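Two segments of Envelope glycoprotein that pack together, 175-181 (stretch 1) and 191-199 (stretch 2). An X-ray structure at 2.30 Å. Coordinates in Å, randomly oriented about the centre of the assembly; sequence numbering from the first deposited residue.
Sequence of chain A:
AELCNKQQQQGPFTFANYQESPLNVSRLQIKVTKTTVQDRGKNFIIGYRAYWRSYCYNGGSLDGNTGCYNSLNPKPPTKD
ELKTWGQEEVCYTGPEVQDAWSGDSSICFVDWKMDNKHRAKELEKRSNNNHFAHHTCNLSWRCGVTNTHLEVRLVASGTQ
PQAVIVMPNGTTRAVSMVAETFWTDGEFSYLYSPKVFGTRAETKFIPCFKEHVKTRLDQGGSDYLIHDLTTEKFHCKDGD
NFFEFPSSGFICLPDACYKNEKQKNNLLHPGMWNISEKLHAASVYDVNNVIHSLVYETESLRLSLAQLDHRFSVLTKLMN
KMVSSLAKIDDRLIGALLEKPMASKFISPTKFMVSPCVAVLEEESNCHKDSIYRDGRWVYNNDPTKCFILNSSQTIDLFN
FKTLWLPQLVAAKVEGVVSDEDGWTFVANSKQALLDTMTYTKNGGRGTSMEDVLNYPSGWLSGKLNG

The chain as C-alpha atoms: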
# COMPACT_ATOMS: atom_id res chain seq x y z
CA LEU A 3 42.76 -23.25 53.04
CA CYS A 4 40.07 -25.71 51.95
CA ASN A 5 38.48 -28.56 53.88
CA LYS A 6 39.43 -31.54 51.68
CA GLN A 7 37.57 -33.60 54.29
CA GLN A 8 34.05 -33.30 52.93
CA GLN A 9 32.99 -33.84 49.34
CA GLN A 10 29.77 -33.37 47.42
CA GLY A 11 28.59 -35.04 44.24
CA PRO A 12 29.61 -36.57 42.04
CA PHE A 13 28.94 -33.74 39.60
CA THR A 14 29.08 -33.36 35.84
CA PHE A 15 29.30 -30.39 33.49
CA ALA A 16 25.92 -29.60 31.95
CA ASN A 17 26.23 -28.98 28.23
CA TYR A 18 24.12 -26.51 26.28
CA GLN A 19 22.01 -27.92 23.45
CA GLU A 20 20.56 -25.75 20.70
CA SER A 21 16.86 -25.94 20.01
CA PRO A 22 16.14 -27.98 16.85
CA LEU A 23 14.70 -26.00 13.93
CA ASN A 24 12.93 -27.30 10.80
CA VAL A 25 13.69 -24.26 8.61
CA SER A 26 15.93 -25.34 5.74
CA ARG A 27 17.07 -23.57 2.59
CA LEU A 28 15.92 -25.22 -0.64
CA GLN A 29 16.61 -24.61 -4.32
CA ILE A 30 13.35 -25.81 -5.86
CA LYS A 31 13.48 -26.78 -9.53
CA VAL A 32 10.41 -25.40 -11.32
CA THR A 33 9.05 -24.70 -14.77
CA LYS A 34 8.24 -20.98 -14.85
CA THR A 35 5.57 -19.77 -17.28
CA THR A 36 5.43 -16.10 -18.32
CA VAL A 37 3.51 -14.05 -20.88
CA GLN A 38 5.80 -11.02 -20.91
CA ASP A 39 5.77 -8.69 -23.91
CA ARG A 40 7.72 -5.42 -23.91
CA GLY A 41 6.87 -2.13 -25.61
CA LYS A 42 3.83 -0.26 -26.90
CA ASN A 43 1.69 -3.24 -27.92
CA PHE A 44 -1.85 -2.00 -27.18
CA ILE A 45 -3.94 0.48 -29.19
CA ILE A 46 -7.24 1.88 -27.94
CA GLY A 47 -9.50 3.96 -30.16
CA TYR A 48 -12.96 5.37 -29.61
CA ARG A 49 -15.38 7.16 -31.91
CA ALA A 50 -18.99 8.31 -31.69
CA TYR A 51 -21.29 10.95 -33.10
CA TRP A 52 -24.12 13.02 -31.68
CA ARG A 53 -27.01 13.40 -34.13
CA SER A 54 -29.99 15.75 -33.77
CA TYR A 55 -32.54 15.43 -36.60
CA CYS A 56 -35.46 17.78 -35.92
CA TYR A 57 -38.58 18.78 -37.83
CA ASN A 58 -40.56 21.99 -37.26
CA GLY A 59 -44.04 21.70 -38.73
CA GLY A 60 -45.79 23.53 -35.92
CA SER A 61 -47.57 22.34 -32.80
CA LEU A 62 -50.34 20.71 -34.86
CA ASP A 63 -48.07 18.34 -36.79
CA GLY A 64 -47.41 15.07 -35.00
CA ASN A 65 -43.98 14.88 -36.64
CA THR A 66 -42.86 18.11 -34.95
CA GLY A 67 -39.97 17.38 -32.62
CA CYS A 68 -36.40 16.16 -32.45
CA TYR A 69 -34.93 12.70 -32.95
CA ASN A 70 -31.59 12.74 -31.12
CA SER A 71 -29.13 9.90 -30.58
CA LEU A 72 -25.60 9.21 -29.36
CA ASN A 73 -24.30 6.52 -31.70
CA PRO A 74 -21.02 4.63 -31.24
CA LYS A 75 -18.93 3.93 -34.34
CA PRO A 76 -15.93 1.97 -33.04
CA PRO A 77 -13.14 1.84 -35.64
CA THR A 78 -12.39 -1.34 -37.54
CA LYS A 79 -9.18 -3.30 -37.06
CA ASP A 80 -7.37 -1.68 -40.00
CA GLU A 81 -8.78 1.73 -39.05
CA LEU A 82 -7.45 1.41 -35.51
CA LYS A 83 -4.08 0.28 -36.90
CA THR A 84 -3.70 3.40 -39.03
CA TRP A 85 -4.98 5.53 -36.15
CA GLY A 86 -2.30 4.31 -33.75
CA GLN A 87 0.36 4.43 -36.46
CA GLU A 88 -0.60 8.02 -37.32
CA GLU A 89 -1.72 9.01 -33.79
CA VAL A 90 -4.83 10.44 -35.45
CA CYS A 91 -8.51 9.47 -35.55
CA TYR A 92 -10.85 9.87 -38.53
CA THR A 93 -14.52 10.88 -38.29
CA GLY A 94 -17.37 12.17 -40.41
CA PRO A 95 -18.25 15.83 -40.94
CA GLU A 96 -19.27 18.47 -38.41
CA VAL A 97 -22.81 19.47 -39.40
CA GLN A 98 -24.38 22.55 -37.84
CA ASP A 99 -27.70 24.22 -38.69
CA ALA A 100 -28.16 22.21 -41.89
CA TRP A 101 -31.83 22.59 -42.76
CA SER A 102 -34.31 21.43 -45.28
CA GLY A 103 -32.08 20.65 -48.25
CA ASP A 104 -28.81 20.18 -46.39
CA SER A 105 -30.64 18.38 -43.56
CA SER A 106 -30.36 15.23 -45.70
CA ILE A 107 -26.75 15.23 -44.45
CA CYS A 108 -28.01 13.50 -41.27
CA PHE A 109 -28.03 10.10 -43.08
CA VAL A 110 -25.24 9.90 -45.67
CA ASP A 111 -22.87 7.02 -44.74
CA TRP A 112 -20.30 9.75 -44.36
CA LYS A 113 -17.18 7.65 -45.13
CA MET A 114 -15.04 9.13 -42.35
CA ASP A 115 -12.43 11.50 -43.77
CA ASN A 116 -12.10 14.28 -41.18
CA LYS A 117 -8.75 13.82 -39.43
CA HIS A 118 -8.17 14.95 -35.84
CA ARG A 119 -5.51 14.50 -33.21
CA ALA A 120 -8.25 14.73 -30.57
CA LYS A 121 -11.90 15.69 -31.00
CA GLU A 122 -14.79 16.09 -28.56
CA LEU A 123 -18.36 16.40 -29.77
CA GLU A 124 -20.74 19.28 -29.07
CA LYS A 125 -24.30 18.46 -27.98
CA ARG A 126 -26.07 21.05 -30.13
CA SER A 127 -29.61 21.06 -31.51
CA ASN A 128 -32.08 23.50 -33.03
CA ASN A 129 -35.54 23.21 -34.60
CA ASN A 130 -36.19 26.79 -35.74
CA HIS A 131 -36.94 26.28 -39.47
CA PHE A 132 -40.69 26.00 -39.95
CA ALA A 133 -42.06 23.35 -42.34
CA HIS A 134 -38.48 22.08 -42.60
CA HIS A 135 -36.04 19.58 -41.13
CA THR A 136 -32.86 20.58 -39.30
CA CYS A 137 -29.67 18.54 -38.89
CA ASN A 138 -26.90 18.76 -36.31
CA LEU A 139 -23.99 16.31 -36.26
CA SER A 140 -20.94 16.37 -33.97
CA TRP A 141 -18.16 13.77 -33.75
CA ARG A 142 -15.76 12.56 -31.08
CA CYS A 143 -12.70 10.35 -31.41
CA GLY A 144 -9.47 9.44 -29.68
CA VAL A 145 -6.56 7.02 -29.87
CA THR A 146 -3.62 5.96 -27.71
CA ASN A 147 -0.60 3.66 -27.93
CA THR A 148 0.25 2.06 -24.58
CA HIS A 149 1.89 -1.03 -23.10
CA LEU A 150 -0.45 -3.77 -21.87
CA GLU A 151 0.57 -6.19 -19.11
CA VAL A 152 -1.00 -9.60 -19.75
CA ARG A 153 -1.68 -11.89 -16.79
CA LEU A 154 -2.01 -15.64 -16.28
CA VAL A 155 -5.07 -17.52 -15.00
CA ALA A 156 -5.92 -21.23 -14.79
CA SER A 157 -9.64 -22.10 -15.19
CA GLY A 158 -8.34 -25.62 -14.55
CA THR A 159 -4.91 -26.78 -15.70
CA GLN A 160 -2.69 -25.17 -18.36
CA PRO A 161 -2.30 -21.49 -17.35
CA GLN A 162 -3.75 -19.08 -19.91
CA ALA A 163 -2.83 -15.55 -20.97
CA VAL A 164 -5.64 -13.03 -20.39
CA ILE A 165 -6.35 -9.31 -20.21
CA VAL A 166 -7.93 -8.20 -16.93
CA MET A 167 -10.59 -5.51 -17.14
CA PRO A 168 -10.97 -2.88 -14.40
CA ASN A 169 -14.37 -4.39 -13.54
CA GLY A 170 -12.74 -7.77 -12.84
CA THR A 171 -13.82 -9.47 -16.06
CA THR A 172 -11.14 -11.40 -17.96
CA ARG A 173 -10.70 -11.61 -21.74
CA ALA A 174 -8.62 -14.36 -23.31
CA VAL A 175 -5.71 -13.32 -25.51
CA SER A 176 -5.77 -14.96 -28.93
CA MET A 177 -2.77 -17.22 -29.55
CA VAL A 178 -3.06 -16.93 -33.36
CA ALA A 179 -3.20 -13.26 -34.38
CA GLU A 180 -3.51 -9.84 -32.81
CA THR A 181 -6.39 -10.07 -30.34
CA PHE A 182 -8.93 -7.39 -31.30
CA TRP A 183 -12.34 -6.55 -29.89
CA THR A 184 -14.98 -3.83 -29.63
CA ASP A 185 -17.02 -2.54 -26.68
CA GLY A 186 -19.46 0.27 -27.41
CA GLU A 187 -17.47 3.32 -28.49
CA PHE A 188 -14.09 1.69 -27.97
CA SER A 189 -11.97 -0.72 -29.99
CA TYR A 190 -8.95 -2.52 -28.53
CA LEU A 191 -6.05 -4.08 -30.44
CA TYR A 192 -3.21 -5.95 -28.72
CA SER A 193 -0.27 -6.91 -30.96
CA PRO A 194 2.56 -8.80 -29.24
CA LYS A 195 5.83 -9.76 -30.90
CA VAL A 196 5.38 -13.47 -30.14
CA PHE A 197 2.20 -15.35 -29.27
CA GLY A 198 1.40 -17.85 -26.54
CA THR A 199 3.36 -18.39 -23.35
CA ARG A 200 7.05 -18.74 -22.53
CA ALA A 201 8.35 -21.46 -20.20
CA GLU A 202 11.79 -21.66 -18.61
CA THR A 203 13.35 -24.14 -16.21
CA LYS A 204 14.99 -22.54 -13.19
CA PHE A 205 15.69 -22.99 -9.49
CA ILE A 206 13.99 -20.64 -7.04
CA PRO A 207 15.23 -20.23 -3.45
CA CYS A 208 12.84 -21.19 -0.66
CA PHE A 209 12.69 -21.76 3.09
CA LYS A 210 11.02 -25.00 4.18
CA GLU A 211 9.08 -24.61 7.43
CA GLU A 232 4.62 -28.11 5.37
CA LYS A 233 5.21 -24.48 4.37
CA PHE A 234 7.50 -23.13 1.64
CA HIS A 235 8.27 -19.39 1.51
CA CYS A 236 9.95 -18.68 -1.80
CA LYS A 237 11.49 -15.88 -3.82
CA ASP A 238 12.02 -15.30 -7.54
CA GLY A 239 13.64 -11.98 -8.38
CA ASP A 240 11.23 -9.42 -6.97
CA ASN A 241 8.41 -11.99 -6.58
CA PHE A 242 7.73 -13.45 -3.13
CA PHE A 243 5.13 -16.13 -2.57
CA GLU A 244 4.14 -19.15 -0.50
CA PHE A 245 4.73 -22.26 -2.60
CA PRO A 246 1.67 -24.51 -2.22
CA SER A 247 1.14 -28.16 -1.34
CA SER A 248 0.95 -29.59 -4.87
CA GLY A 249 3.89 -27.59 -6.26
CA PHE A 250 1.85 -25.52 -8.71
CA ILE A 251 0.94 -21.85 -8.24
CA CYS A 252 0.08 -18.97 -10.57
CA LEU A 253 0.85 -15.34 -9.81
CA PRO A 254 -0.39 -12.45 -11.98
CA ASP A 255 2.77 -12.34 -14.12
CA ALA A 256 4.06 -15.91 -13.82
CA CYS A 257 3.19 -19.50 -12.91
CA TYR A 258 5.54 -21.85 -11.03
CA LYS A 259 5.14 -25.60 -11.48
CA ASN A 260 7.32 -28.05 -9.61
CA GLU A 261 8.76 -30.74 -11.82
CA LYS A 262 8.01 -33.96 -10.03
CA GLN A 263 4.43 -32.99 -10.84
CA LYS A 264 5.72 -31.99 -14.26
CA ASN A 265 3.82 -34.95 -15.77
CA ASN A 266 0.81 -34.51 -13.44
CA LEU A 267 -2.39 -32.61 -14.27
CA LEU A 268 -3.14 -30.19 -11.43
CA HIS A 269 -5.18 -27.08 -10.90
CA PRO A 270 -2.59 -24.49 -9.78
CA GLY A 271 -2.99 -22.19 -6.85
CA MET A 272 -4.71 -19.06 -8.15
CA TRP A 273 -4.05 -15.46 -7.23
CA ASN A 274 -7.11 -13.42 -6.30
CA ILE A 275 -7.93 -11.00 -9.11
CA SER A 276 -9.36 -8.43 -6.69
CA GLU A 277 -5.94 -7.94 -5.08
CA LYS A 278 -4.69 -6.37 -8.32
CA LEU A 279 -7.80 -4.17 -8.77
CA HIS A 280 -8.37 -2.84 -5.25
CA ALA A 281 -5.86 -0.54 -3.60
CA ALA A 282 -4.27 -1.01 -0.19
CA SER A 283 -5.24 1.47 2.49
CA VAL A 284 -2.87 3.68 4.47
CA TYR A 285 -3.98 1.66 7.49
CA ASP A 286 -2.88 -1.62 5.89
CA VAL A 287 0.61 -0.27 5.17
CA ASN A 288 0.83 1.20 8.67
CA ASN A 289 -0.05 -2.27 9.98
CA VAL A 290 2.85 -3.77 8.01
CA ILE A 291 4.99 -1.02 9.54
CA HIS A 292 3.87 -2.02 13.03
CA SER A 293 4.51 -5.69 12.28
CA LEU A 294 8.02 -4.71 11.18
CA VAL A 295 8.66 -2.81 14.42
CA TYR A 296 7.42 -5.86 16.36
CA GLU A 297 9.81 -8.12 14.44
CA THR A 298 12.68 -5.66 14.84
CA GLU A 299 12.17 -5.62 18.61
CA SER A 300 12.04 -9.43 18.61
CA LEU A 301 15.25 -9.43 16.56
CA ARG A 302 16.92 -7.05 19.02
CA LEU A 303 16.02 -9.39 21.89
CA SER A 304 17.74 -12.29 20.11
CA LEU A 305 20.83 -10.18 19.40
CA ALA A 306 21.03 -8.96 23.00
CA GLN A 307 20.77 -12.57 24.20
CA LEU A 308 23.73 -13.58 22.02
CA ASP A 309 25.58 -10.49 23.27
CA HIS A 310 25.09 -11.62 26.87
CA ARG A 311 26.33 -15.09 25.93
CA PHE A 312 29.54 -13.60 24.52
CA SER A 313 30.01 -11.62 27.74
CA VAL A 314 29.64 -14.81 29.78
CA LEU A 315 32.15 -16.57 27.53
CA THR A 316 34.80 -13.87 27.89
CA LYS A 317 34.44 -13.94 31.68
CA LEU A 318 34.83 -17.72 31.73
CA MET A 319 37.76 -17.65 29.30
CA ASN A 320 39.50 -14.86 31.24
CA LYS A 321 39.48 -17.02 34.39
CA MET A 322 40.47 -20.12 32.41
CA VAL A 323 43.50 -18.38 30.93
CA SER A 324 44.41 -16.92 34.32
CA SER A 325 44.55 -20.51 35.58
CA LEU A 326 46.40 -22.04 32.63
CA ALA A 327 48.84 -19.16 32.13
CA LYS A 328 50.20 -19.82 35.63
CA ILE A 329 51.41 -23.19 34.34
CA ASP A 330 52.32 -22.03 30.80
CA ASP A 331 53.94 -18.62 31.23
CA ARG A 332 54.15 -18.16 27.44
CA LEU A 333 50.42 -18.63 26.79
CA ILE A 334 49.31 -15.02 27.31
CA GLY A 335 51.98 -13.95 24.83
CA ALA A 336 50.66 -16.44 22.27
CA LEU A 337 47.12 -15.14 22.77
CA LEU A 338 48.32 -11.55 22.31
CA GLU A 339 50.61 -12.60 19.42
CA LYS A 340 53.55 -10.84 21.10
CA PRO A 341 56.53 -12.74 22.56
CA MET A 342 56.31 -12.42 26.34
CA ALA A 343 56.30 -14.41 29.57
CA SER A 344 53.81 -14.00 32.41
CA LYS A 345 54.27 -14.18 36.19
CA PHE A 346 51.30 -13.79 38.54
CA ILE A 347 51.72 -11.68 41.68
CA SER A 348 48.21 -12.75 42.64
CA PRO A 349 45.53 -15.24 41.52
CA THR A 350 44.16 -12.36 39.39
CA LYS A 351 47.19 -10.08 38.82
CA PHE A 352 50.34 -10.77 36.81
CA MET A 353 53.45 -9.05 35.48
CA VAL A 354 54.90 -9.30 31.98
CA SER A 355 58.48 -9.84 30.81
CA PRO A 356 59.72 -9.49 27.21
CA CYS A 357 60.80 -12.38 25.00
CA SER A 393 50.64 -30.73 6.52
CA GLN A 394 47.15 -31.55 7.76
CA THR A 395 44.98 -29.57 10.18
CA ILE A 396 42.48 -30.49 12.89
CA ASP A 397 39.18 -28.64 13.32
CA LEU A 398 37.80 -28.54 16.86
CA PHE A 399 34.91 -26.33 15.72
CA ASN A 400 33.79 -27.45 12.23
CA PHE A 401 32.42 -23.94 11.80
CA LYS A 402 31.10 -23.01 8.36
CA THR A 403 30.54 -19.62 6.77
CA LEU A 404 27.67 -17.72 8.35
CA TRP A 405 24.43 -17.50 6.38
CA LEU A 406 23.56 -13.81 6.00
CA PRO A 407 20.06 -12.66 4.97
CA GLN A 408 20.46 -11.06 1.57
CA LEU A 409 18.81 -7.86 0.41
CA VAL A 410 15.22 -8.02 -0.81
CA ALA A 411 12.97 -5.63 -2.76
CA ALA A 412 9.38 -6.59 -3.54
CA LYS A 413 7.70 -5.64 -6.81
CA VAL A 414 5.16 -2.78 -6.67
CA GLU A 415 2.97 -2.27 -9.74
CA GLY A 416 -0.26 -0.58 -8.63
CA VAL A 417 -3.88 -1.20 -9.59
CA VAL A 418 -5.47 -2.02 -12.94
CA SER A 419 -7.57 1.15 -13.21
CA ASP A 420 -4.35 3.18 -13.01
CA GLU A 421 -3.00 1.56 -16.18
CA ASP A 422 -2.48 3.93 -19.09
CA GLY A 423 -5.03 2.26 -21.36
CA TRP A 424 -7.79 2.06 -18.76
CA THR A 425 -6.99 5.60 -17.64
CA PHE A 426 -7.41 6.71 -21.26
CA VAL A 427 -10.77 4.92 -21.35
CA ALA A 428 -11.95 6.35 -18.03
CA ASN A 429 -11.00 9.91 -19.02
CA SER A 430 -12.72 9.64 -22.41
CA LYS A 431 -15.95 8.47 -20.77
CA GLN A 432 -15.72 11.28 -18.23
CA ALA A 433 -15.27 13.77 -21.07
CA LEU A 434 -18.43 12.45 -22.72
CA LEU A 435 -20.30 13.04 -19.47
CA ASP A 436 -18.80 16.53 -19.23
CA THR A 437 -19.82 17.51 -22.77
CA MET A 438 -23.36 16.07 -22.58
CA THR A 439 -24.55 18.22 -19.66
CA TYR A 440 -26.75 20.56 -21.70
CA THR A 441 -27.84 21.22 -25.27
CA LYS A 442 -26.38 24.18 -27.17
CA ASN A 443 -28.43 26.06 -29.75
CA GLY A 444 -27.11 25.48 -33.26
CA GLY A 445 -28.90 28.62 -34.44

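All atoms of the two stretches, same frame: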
# COMPACT_ATOMS: atom_id res chain seq x y z
N VAL A 175 -6.55 -13.83 -24.43
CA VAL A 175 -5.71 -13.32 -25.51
C VAL A 175 -5.62 -14.40 -26.59
O VAL A 175 -5.34 -15.57 -26.28
CB VAL A 175 -4.31 -12.94 -24.99
CG1 VAL A 175 -3.35 -12.73 -26.15
CG2 VAL A 175 -4.39 -11.70 -24.12
N SER A 176 -5.85 -14.01 -27.84
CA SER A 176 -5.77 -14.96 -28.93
C SER A 176 -4.32 -15.37 -29.15
O SER A 176 -3.42 -14.53 -29.17
CB SER A 176 -6.36 -14.37 -30.21
OG SER A 176 -5.42 -13.52 -30.86
N MET A 177 -4.10 -16.68 -29.31
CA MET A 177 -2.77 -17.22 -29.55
C MET A 177 -2.50 -17.46 -31.03
O MET A 177 -1.63 -18.27 -31.37
CB MET A 177 -2.58 -18.52 -28.77
CG MET A 177 -2.35 -18.33 -27.28
SD MET A 177 -2.44 -19.88 -26.37
CE MET A 177 -4.20 -20.23 -26.48
N VAL A 178 -3.22 -16.77 -31.92
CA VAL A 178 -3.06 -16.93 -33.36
C VAL A 178 -2.71 -15.61 -34.04
O VAL A 178 -1.76 -15.54 -34.82
CB VAL A 178 -4.32 -17.56 -34.00
CG1 VAL A 178 -4.29 -19.07 -33.83
CG2 VAL A 178 -5.58 -16.99 -33.38
N ALA A 179 -3.48 -14.55 -33.76
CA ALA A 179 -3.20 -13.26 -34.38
C ALA A 179 -3.91 -12.14 -33.63
O ALA A 179 -5.14 -12.11 -33.60
CB ALA A 179 -3.61 -13.27 -35.85
N GLU A 180 -3.13 -11.24 -33.03
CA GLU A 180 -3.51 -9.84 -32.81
C GLU A 180 -4.93 -9.70 -32.25
O GLU A 180 -5.85 -9.25 -32.92
CB GLU A 180 -3.37 -9.04 -34.10
CG GLU A 180 -2.03 -8.33 -34.24
CD GLU A 180 -2.07 -7.21 -35.26
OE1 GLU A 180 -1.20 -6.32 -35.20
OE2 GLU A 180 -2.98 -7.23 -36.12
N THR A 181 -5.09 -10.14 -31.00
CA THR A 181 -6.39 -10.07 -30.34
C THR A 181 -7.00 -8.67 -30.45
O THR A 181 -6.41 -7.68 -30.02
CB THR A 181 -6.26 -10.48 -28.87
OG1 THR A 181 -7.52 -10.30 -28.20
CG2 THR A 181 -5.21 -9.67 -28.16
N LEU A 191 -6.93 -3.21 -29.67
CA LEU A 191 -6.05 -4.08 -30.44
C LEU A 191 -4.76 -4.30 -29.67
O LEU A 191 -4.08 -3.33 -29.29
CB LEU A 191 -5.75 -3.49 -31.81
CG LEU A 191 -4.81 -4.32 -32.68
CD1 LEU A 191 -5.51 -5.58 -33.18
CD2 LEU A 191 -4.29 -3.49 -33.85
N TYR A 192 -4.42 -5.56 -29.43
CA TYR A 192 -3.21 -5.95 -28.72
C TYR A 192 -2.35 -6.79 -29.66
O TYR A 192 -2.77 -7.86 -30.09
CB TYR A 192 -3.56 -6.72 -27.45
CG TYR A 192 -2.38 -7.33 -26.74
CD1 TYR A 192 -2.19 -8.70 -26.72
CD2 TYR A 192 -1.46 -6.53 -26.07
CE1 TYR A 192 -1.12 -9.27 -26.06
CE2 TYR A 192 -0.38 -7.09 -25.41
CZ TYR A 192 -0.22 -8.46 -25.41
OH TYR A 192 0.85 -9.03 -24.76
N SER A 193 -1.15 -6.29 -29.96
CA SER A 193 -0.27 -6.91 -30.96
C SER A 193 1.08 -7.21 -30.33
O SER A 193 1.98 -6.35 -30.31
CB SER A 193 -0.12 -6.00 -32.18
OG SER A 193 -1.38 -5.62 -32.70
N PRO A 194 1.27 -8.41 -29.80
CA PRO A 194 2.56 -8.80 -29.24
C PRO A 194 3.51 -9.33 -30.30
O PRO A 194 3.11 -9.79 -31.38
CB PRO A 194 2.19 -9.90 -28.24
CG PRO A 194 1.01 -10.56 -28.88
CD PRO A 194 0.25 -9.47 -29.62
N LYS A 195 4.81 -9.27 -29.98
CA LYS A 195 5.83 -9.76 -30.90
C LYS A 195 5.67 -11.26 -31.13
O LYS A 195 5.63 -11.73 -32.27
CB LYS A 195 7.22 -9.44 -30.37
CG LYS A 195 7.33 -8.09 -29.68
CD LYS A 195 8.18 -7.12 -30.49
CE LYS A 195 8.23 -5.75 -29.82
NZ LYS A 195 8.50 -5.85 -28.36
N VAL A 196 5.58 -12.03 -30.05
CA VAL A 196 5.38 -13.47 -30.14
C VAL A 196 4.10 -13.82 -29.40
O VAL A 196 3.68 -13.13 -28.46
CB VAL A 196 6.58 -14.25 -29.58
CG1 VAL A 196 6.54 -14.30 -28.07
CG2 VAL A 196 6.62 -15.65 -30.18
N PHE A 197 3.46 -14.91 -29.83
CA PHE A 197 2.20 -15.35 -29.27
C PHE A 197 2.42 -16.47 -28.25
O PHE A 197 3.49 -17.07 -28.16
CB PHE A 197 1.25 -15.83 -30.38
CG PHE A 197 0.84 -14.75 -31.34
CD1 PHE A 197 1.49 -14.58 -32.55
CD2 PHE A 197 -0.21 -13.89 -31.02
CE1 PHE A 197 1.10 -13.58 -33.42
CE2 PHE A 197 -0.60 -12.89 -31.89
CZ PHE A 197 0.06 -12.73 -33.09
N GLY A 198 1.37 -16.74 -27.48
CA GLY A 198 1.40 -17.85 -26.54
C GLY A 198 2.12 -17.50 -25.25
O GLY A 198 2.18 -16.34 -24.83
N THR A 199 2.67 -18.53 -24.61
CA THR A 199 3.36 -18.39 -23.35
C THR A 199 4.80 -18.86 -23.48
O THR A 199 5.14 -19.66 -24.36
CB THR A 199 2.67 -19.18 -22.24
OG1 THR A 199 2.83 -20.58 -22.49
CG2 THR A 199 1.19 -18.85 -22.19

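The shortest polar contact between the two stretches joins two side chains: the hydroxyl of S193 donates a hydrogen bond to the carboxylate of E180, with OG 2.6 Å from OE1. The other carboxylate oxygen, OE2, is hydrogen-bonded elsewhere in the structure, so both oxygens of this acidic group are satisfied. A second hydrogen bond links the backbones. The amide N of Y192 lies 3.0 Å from the carbonyl O of T181, and its N-H...O angle of 167° makes the bond nearly linear. The reciprocal approach, T181 N to Y192 O at 3.4 Å, has too poor an angle to count as a hydrogen bond. Instead, Y192 O receives a CA-H...O contact from E180, whose CA lies 3.4 Å away.

Numbering falls from T181 to M177 as it rises from Y192 to G198, so the chains run antiparallel, with T181 nearest Y192, E180 nearest S193 and M177 nearest G198. The pairing shifts by two residues between the last two pairs, where K195 and V196 stand clear of stretch 1.

Apolar groups fill in around these bonds. T181 CG2 packs 3.5 Å from Y192 CB and lies near the plane of the tyrosine ring, at its edge. V175 CG1 also meets the ring edge, 4.1 Å from Y192 CE1. L191 reaches E180 through its CD1, 4.2 Å from CB of the glutamate.

Farther along, F197 has its CA-to-CB bond directed toward stretch 1, and its ring packs against one side of the turn from S176 to E180. V178 O lies over one face of its ring, 3.7 Å from F197 CE1, whereas E180 N approaches the ring edge, 3.2 Å from F197 CE2. A179 CA comes within 3.5 Å of CZ of F197. Within this loop, a weak hydrogen bond from S176 OG to A179 O (3.1 Å) spans the turn.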